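Local coordinates for beta-Lactamase/D-Alanine Carboxypeptidase (Pseudomonas syringae pv. tomato, PDB 5EVI), which probably hydrolyses beta-lactams to substituted beta-amino acids, as a class-C beta-lactamase linked to antibiotic resistance, at residues 76-81 / 85-90; 239-244 / 254-259. All coordinates share one frame; numbering follows the deposited sequence.

Interaction 1. Residues 76-81 / 85-90; sequences TLATWA and GRLSLT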
ATOM      1  N   THR D  76      -2.479   4.760   7.248  1.00 18.17           N
ATOM      2  CA  THR D  76      -1.714   5.248   8.388  1.00 18.26           C
ATOM      3  C   THR D  76      -2.082   6.703   8.712  1.00 18.95           C
ATOM      4  O   THR D  76      -2.271   7.045   9.883  1.00 18.77           O
ATOM      5  CB  THR D  76      -0.214   5.061   8.176  1.00 18.44           C
ATOM      6  OG1 THR D  76       0.028   3.730   7.673  1.00 17.75           O
ATOM      7  CG2 THR D  76       0.528   5.290   9.494  1.00 18.26           C
ATOM      8  N   LEU D  77      -2.284   7.532   7.686  1.00 19.77           N
ATOM      9  CA  LEU D  77      -2.710   8.935   7.909  1.00 19.99           C
ATOM     10  C   LEU D  77      -4.031   8.967   8.675  1.00 20.40           C
ATOM     11  O   LEU D  77      -4.155   9.670   9.678  1.00 20.27           O
ATOM     12  CB  LEU D  77      -2.862   9.686   6.583  1.00 20.16           C
ATOM     13  CG  LEU D  77      -2.924  11.214   6.652  1.00 20.34           C
ATOM     14  CD1 LEU D  77      -1.518  11.785   6.810  1.00 20.43           C
ATOM     15  CD2 LEU D  77      -3.598  11.784   5.408  1.00 19.95           C
ATOM     16  N   ALA D  78      -5.008   8.185   8.220  1.00 21.33           N
ATOM     17  CA  ALA D  78      -6.313   8.114   8.907  1.00 22.37           C
ATOM     18  C   ALA D  78      -6.217   7.576  10.353  1.00 22.81           C
ATOM     19  O   ALA D  78      -6.847   8.129  11.272  1.00 22.37           O
ATOM     20  CB  ALA D  78      -7.281   7.281   8.095  1.00 22.56           C
ATOM     21  N   THR D  79      -5.420   6.525  10.572  1.00 23.27           N
ATOM     22  CA  THR D  79      -5.261   5.990  11.936  1.00 24.38           C
ATOM     23  C   THR D  79      -4.388   6.887  12.826  1.00 26.24           C
ATOM     24  O   THR D  79      -4.470   6.801  14.050  1.00 25.21           O
ATOM     25  CB  THR D  79      -4.682   4.560  11.968  1.00 24.16           C
ATOM     26  OG1 THR D  79      -3.355   4.562  11.438  1.00 23.73           O
ATOM     27  CG2 THR D  79      -5.582   3.585  11.198  1.00 23.67           C
ATOM     28  N   TRP D  80      -3.550   7.729  12.219  1.00 28.53           N
ATOM     29  CA  TRP D  80      -2.791   8.731  12.971  1.00 31.58           C
ATOM     30  C   TRP D  80      -3.747   9.847  13.422  1.00 34.10           C
ATOM     31  O   TRP D  80      -3.646  10.323  14.546  1.00 34.51           O
ATOM     32  CB  TRP D  80      -1.639   9.280  12.130  1.00 32.22           C
ATOM     33  CG  TRP D  80      -0.566  10.048  12.871  1.00 33.43           C
ATOM     34  CD1 TRP D  80      -0.100   9.817  14.132  1.00 34.07           C
ATOM     35  CD2 TRP D  80       0.203  11.137  12.354  1.00 34.32           C
ATOM     36  NE1 TRP D  80       0.904  10.709  14.440  1.00 35.26           N
ATOM     37  CE2 TRP D  80       1.112  11.528  13.362  1.00 34.68           C
ATOM     38  CE3 TRP D  80       0.211  11.823  11.133  1.00 34.15           C
ATOM     39  CZ2 TRP D  80       2.010  12.588  13.190  1.00 34.96           C
ATOM     40  CZ3 TRP D  80       1.100  12.865  10.958  1.00 34.76           C
ATOM     41  CH2 TRP D  80       1.989  13.241  11.976  1.00 35.43           C
ATOM     42  N   ALA D  81      -4.683  10.240  12.556  1.00 37.26           N
ATOM     43  CA  ALA D  81      -5.758  11.165  12.955  1.00 40.85           C
ATOM     44  C   ALA D  81      -6.579  10.602  14.126  1.00 44.01           C
ATOM     45  O   ALA D  81      -6.872  11.327  15.083  1.00 42.75           O
ATOM     46  CB  ALA D  81      -6.661  11.491  11.773  1.00 40.68           C
ATOM     47  N   GLY D  85      -7.175  11.746  18.403  1.00 59.18           N
ATOM     48  CA  GLY D  85      -8.551  12.120  18.720  1.00 59.49           C
ATOM     49  C   GLY D  85      -9.288  12.916  17.654  1.00 60.04           C
ATOM     50  O   GLY D  85     -10.308  13.534  17.956  1.00 57.91           O
ATOM     51  N   ARG D  86      -8.793  12.889  16.414  1.00 61.42           N
ATOM     52  CA  ARG D  86      -9.340  13.709  15.325  1.00 63.47           C
ATOM     53  C   ARG D  86     -10.320  12.954  14.417  1.00 63.80           C
ATOM     54  O   ARG D  86     -11.062  13.588  13.664  1.00 62.61           O
ATOM     55  CB  ARG D  86      -8.208  14.290  14.460  1.00 64.62           C
ATOM     56  CG  ARG D  86      -7.018  14.873  15.217  1.00 66.30           C
ATOM     57  CD  ARG D  86      -7.401  15.966  16.206  1.00 66.95           C
ATOM     58  NE  ARG D  86      -7.933  17.161  15.551  1.00 68.15           N
ATOM     59  CZ  ARG D  86      -7.209  18.100  14.931  1.00 69.07           C
ATOM     60  NH1 ARG D  86      -7.826  19.143  14.381  1.00 69.84           N
ATOM     61  NH2 ARG D  86      -5.879  18.016  14.844  1.00 69.03           N
ATOM     62  N   LEU D  87     -10.327  11.620  14.479  1.00 64.35           N
ATOM     63  CA  LEU D  87     -11.066  10.806  13.511  1.00 65.76           C
ATOM     64  C   LEU D  87     -11.422   9.424  14.084  1.00 65.37           C
ATOM     65  O   LEU D  87     -10.639   8.483  13.975  1.00 65.78           O
ATOM     66  CB  LEU D  87     -10.224  10.670  12.223  1.00 66.78           C
ATOM     67  CG  LEU D  87     -10.878  10.447  10.851  1.00 67.74           C
ATOM     68  CD1 LEU D  87      -9.860   9.815   9.907  1.00 67.95           C
ATOM     69  CD2 LEU D  87     -12.138   9.599  10.900  1.00 68.17           C
ATOM     70  N   SER D  88     -12.603   9.302  14.688  1.00 65.02           N
ATOM     71  CA  SER D  88     -13.104   7.995  15.137  1.00 64.86           C
ATOM     72  C   SER D  88     -13.649   7.237  13.921  1.00 63.14           C
ATOM     73  O   SER D  88     -14.706   7.587  13.384  1.00 63.42           O
ATOM     74  CB  SER D  88     -14.183   8.143  16.220  1.00 66.23           C
ATOM     75  OG  SER D  88     -14.492   6.890  16.810  1.00 66.49           O
ATOM     76  N   LEU D  89     -12.916   6.211  13.486  1.00 59.71           N
ATOM     77  CA  LEU D  89     -13.254   5.450  12.274  1.00 57.90           C
ATOM     78  C   LEU D  89     -14.606   4.718  12.339  1.00 53.92           C
ATOM     79  O   LEU D  89     -15.210   4.455  11.297  1.00 52.28           O
ATOM     80  CB  LEU D  89     -12.134   4.451  11.926  1.00 60.09           C
ATOM     81  CG  LEU D  89     -10.770   5.032  11.515  1.00 69.61           C
ATOM     82  CD1 LEU D  89      -9.708   3.943  11.450  1.00 77.07           C
ATOM     83  CD2 LEU D  89     -10.849   5.757  10.181  1.00 76.95           C
ATOM     84  N   THR D  90     -15.081   4.403  13.548  1.00 49.97           N
ATOM     85  CA  THR D  90     -16.396   3.770  13.730  1.00 46.83           C
ATOM     86  C   THR D  90     -17.587   4.722  13.517  1.00 44.24           C
ATOM     87  O   THR D  90     -18.700   4.253  13.295  1.00 44.03           O
ATOM     88  CB  THR D  90     -16.524   3.101  15.117  1.00 45.86           C
ATOM     89  OG1 THR D  90     -16.331   4.072  16.150  1.00 44.97           O
ATOM     90  CG2 THR D  90     -15.501   1.997  15.264  1.00 45.91           C
TER

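Interaction 2. Residues 239-244 / 254-259; sequences VEANIG and RALSDT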
ATOM      1  N   VAL D 239       8.420  -0.387   6.593  1.00 40.68           N
ATOM      2  CA  VAL D 239       8.211  -1.796   6.975  1.00 41.40           C
ATOM      3  C   VAL D 239       8.721  -2.048   8.407  1.00 41.82           C
ATOM      4  O   VAL D 239       8.061  -2.726   9.200  1.00 41.88           O
ATOM      5  CB  VAL D 239       8.876  -2.770   5.968  1.00 41.05           C
ATOM      6  CG1 VAL D 239       8.858  -4.211   6.480  1.00 42.36           C
ATOM      7  CG2 VAL D 239       8.180  -2.692   4.620  1.00 40.63           C
ATOM      8  N   GLU D 240       9.891  -1.500   8.729  1.00 41.95           N
ATOM      9  CA  GLU D 240      10.423  -1.577  10.092  1.00 43.51           C
ATOM     10  C   GLU D 240       9.563  -0.828  11.127  1.00 43.02           C
ATOM     11  O   GLU D 240       9.453  -1.274  12.273  1.00 42.46           O
ATOM     12  CB  GLU D 240      11.878  -1.111  10.138  1.00 44.69           C
ATOM     13  CG  GLU D 240      12.821  -2.155   9.568  1.00 46.12           C
ATOM     14  CD  GLU D 240      14.254  -1.679   9.465  1.00 48.03           C
ATOM     15  OE1 GLU D 240      14.682  -0.825  10.276  1.00 50.24           O
ATOM     16  OE2 GLU D 240      14.961  -2.173   8.566  1.00 48.85           O
ATOM     17  N   ALA D 241       8.948   0.281  10.715  1.00 42.87           N
ATOM     18  CA  ALA D 241       7.947   0.969  11.544  1.00 42.96           C
ATOM     19  C   ALA D 241       6.764   0.050  11.871  1.00 42.68           C
ATOM     20  O   ALA D 241       6.306   0.015  13.011  1.00 40.69           O
ATOM     21  CB  ALA D 241       7.457   2.247  10.868  1.00 42.66           C
ATOM     22  N   ASN D 242       6.294  -0.696  10.869  1.00 42.72           N
ATOM     23  CA  ASN D 242       5.217  -1.685  11.066  1.00 43.85           C
ATOM     24  C   ASN D 242       5.632  -2.942  11.843  1.00 45.63           C
ATOM     25  O   ASN D 242       4.810  -3.533  12.547  1.00 45.56           O
ATOM     26  CB  ASN D 242       4.593  -2.072   9.723  1.00 43.14           C
ATOM     27  CG  ASN D 242       3.643  -1.014   9.214  1.00 42.63           C
ATOM     28  OD1 ASN D 242       2.525  -0.902   9.712  1.00 42.91           O
ATOM     29  ND2 ASN D 242       4.083  -0.217   8.244  1.00 42.47           N
ATOM     30  N   ILE D 243       6.890  -3.356  11.700  1.00 46.90           N
ATOM     31  CA  ILE D 243       7.449  -4.436  12.520  1.00 49.46           C
ATOM     32  C   ILE D 243       7.452  -4.028  14.000  1.00 51.62           C
ATOM     33  O   ILE D 243       7.137  -4.846  14.862  1.00 51.40           O
ATOM     34  CB  ILE D 243       8.872  -4.827  12.044  1.00 50.06           C
ATOM     35  CG1 ILE D 243       8.796  -5.537  10.688  1.00 50.93           C
ATOM     36  CG2 ILE D 243       9.572  -5.741  13.047  1.00 50.53           C
ATOM     37  CD1 ILE D 243      10.053  -5.415   9.854  1.00 50.86           C
ATOM     38  N   GLY D 244       7.800  -2.766  14.269  1.00 53.33           N
ATOM     39  CA  GLY D 244       7.850  -2.205  15.624  1.00 54.95           C
ATOM     40  C   GLY D 244       9.265  -1.970  16.126  1.00 56.28           C
ATOM     41  O   GLY D 244       9.604  -2.381  17.239  1.00 58.13           O
ATOM     42  N   ARG D 254       0.716   3.819  17.888  1.00 22.13           N
ATOM     43  CA  ARG D 254      -0.662   3.334  17.758  1.00 21.71           C
ATOM     44  C   ARG D 254      -1.161   3.366  16.308  1.00 20.34           C
ATOM     45  O   ARG D 254      -1.838   2.426  15.876  1.00 19.27           O
ATOM     46  CB  ARG D 254      -1.589   4.156  18.636  1.00 22.18           C
ATOM     47  CG  ARG D 254      -3.003   3.658  18.614  1.00 22.22           C
ATOM     48  CD  ARG D 254      -3.994   4.689  19.076  1.00 22.53           C
ATOM     49  NE  ARG D 254      -5.345   4.300  18.689  1.00 22.55           N
ATOM     50  CZ  ARG D 254      -6.448   4.880  19.136  1.00 22.11           C
ATOM     51  NH1 ARG D 254      -7.618   4.437  18.715  1.00 22.88           N
ATOM     52  NH2 ARG D 254      -6.395   5.876  20.022  1.00 21.60           N
ATOM     53  N   ALA D 255      -0.847   4.457  15.594  1.00 19.89           N
ATOM     54  CA  ALA D 255      -1.215   4.624  14.164  1.00 19.78           C
ATOM     55  C   ALA D 255      -0.710   3.502  13.297  1.00 19.77           C
ATOM     56  O   ALA D 255      -1.469   2.956  12.503  1.00 19.45           O
ATOM     57  CB  ALA D 255      -0.731   5.957  13.608  1.00 20.28           C
ATOM     58  N   LEU D 256       0.568   3.155  13.420  1.00 19.46           N
ATOM     59  CA  LEU D 256       1.110   2.048  12.627  1.00 19.67           C
ATOM     60  C   LEU D 256       0.412   0.718  12.958  1.00 19.68           C
ATOM     61  O   LEU D 256       0.083  -0.039  12.057  1.00 20.73           O
ATOM     62  CB  LEU D 256       2.621   1.906  12.844  1.00 19.96           C
ATOM     63  CG  LEU D 256       3.478   3.116  12.434  1.00 19.98           C
ATOM     64  CD1 LEU D 256       4.732   3.200  13.302  1.00 19.95           C
ATOM     65  CD2 LEU D 256       3.827   3.099  10.956  1.00 20.22           C
ATOM     66  N   SER D 257       0.193   0.451  14.249  1.00 19.88           N
ATOM     67  CA  SER D 257      -0.376  -0.820  14.708  1.00 19.68           C
ATOM     68  C   SER D 257      -1.846  -0.976  14.287  1.00 19.13           C
ATOM     69  O   SER D 257      -2.274  -2.058  13.836  1.00 18.83           O
ATOM     70  CB  SER D 257      -0.248  -0.911  16.230  1.00 20.29           C
ATOM     71  OG  SER D 257      -0.729  -2.147  16.701  1.00 21.27           O
ATOM     72  N   ASP D 258      -2.616   0.111  14.408  1.00 18.66           N
ATOM     73  CA  ASP D 258      -4.069   0.053  14.109  1.00 18.12           C
ATOM     74  C   ASP D 258      -4.408  -0.213  12.627  1.00 17.65           C
ATOM     75  O   ASP D 258      -5.476  -0.776  12.326  1.00 16.10           O
ATOM     76  CB  ASP D 258      -4.816   1.305  14.621  1.00 18.67           C
ATOM     77  CG  ASP D 258      -4.802   1.427  16.164  1.00 19.72           C
ATOM     78  OD1 ASP D 258      -4.368   0.454  16.832  1.00 20.30           O
ATOM     79  OD2 ASP D 258      -5.216   2.496  16.707  1.00 19.59           O
ATOM     80  N   THR D 259      -3.517   0.152  11.704  1.00 17.26           N
ATOM     81  CA  THR D 259      -3.707  -0.218  10.295  1.00 16.96           C
ATOM     82  C   THR D 259      -3.656  -1.739  10.068  1.00 17.18           C
ATOM     83  O   THR D 259      -4.260  -2.197   9.130  1.00 16.73           O
ATOM     84  CB  THR D 259      -2.725   0.469   9.316  1.00 16.68           C
ATOM     85  OG1 THR D 259      -1.376   0.049   9.589  1.00 16.92           O
ATOM     86  CG2 THR D 259      -2.835   2.010   9.393  1.00 16.47           C
TER
HETATM   87  O   HOH W   1       0.988   1.118   8.365  1.00 21.13           O

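Interaction 1. Residues 76-81 / 85-90
Leu87 turns back onto the helix it has just left, and its side chain can be traced atom by atom along residues 76-81. CB lies against the methyl of Ala81, with Leu87 CB and Ala81 CB 3.7 Å apart. CG stands trans to the backbone nitrogen (chi1 -153°), a rotation that carries the branch back along the helix toward its preceding turn. There Leu87 CD1 comes within 3.7 Å of Ala78 O and also touches the methyl of Ala78. A Schellman motif closes helix 70-83 here and turns the chain back. Gly85, at phi 68°, is its C-prime residue, and Arg86 N donates to Ala81 O over 2.8 Å, with an N-H...O angle of 154°. Gly85 N donates to Gln82 O in the same motif. Arg86 also lays its CB 3.3 Å from Ala81 O before the chain, bent at chi2 and chi3, leads its guanidinium away. Two residues beyond Leu87, Leu89 extends the apolar contact: its CD1 reaches Thr79 CG2 at 4.1 Å, the two side chains crossing at a slant. Thr79 OG1 has its polar partner, Ala255 O, on helix 250-258, while Leu162 and Ala166 of helix 156-169 also pack against Ala78.

Interaction 2. Residues 239-244 / 254-259
Apolar packing between Leu256 and Ala241 joins helix 250-258 to helix 232-243. Both methyls of the Leu256 fork face the alanine methyl from one side: Leu256 CD2 lies 3.7 Å from Ala241 CB, and Leu256 CD1 lies 3.8 Å from the same atom. Leu256 CD1 also rests 3.6 Å from Ala241 O, so the fork meets backbone as well as side chain. CG is trans to the carbonyl carbon (chi1 -61°), which sends the fork across to the neighbouring helix. The closest CA pair, Asn242 and Leu256 at 5.8 Å, shows how near the two backbones come. Beside this packing, a Schellman motif with Gly244 as C-prime residue (Leu245 N to Glu240 O) ends helix 232-243.

The polar part runs through a water. Water 1 donates to Asn242 OD1 and to Thr259 OG1, each at 2.9 Å, and spans a direct OD1 to OG1 separation of 4.0 Å between side chains that cross nearly at right angles. Thr259 OG1 in turn donates to Leu256 O at 2.9 Å, with the donor lying 31° out of the carbonyl plane. Phe238 O accepts from Asn242 ND2.

Chemically, Asn242 OD1 and Leu256 O are both acceptors and cannot bond to each other. OD1 is served by the water and by Arg260 NH1, and Leu256 O by Thr259 OG1, beside a Leu-Ala contact that is mostly apolar.

Interaction 1 comes first in sequence and is complete before interaction 2 begins, and their centres lie about 14 Å apart. They involve three helices: 70-83 with the loop after it, then 232-243 and 250-258. The two contacts meet directly between helix 70-83 and residues 254-259: Thr79 OG1 lies 2.7 Å from Ala255 O, a probable hydrogen bond, and Trp80 CA packs 3.5 Å from Ala255 CB. Helix 250-258 thus sits between helix 70-83 and helix 232-243, whose Val239 in turn touches strand 326-332 of the large antiparallel sheet. Helix 70-83 carries Lys71 of what looks like the SxxK motif of this family, so the packing joins that helix, through helices 250-258 and 232-243, to the sheet.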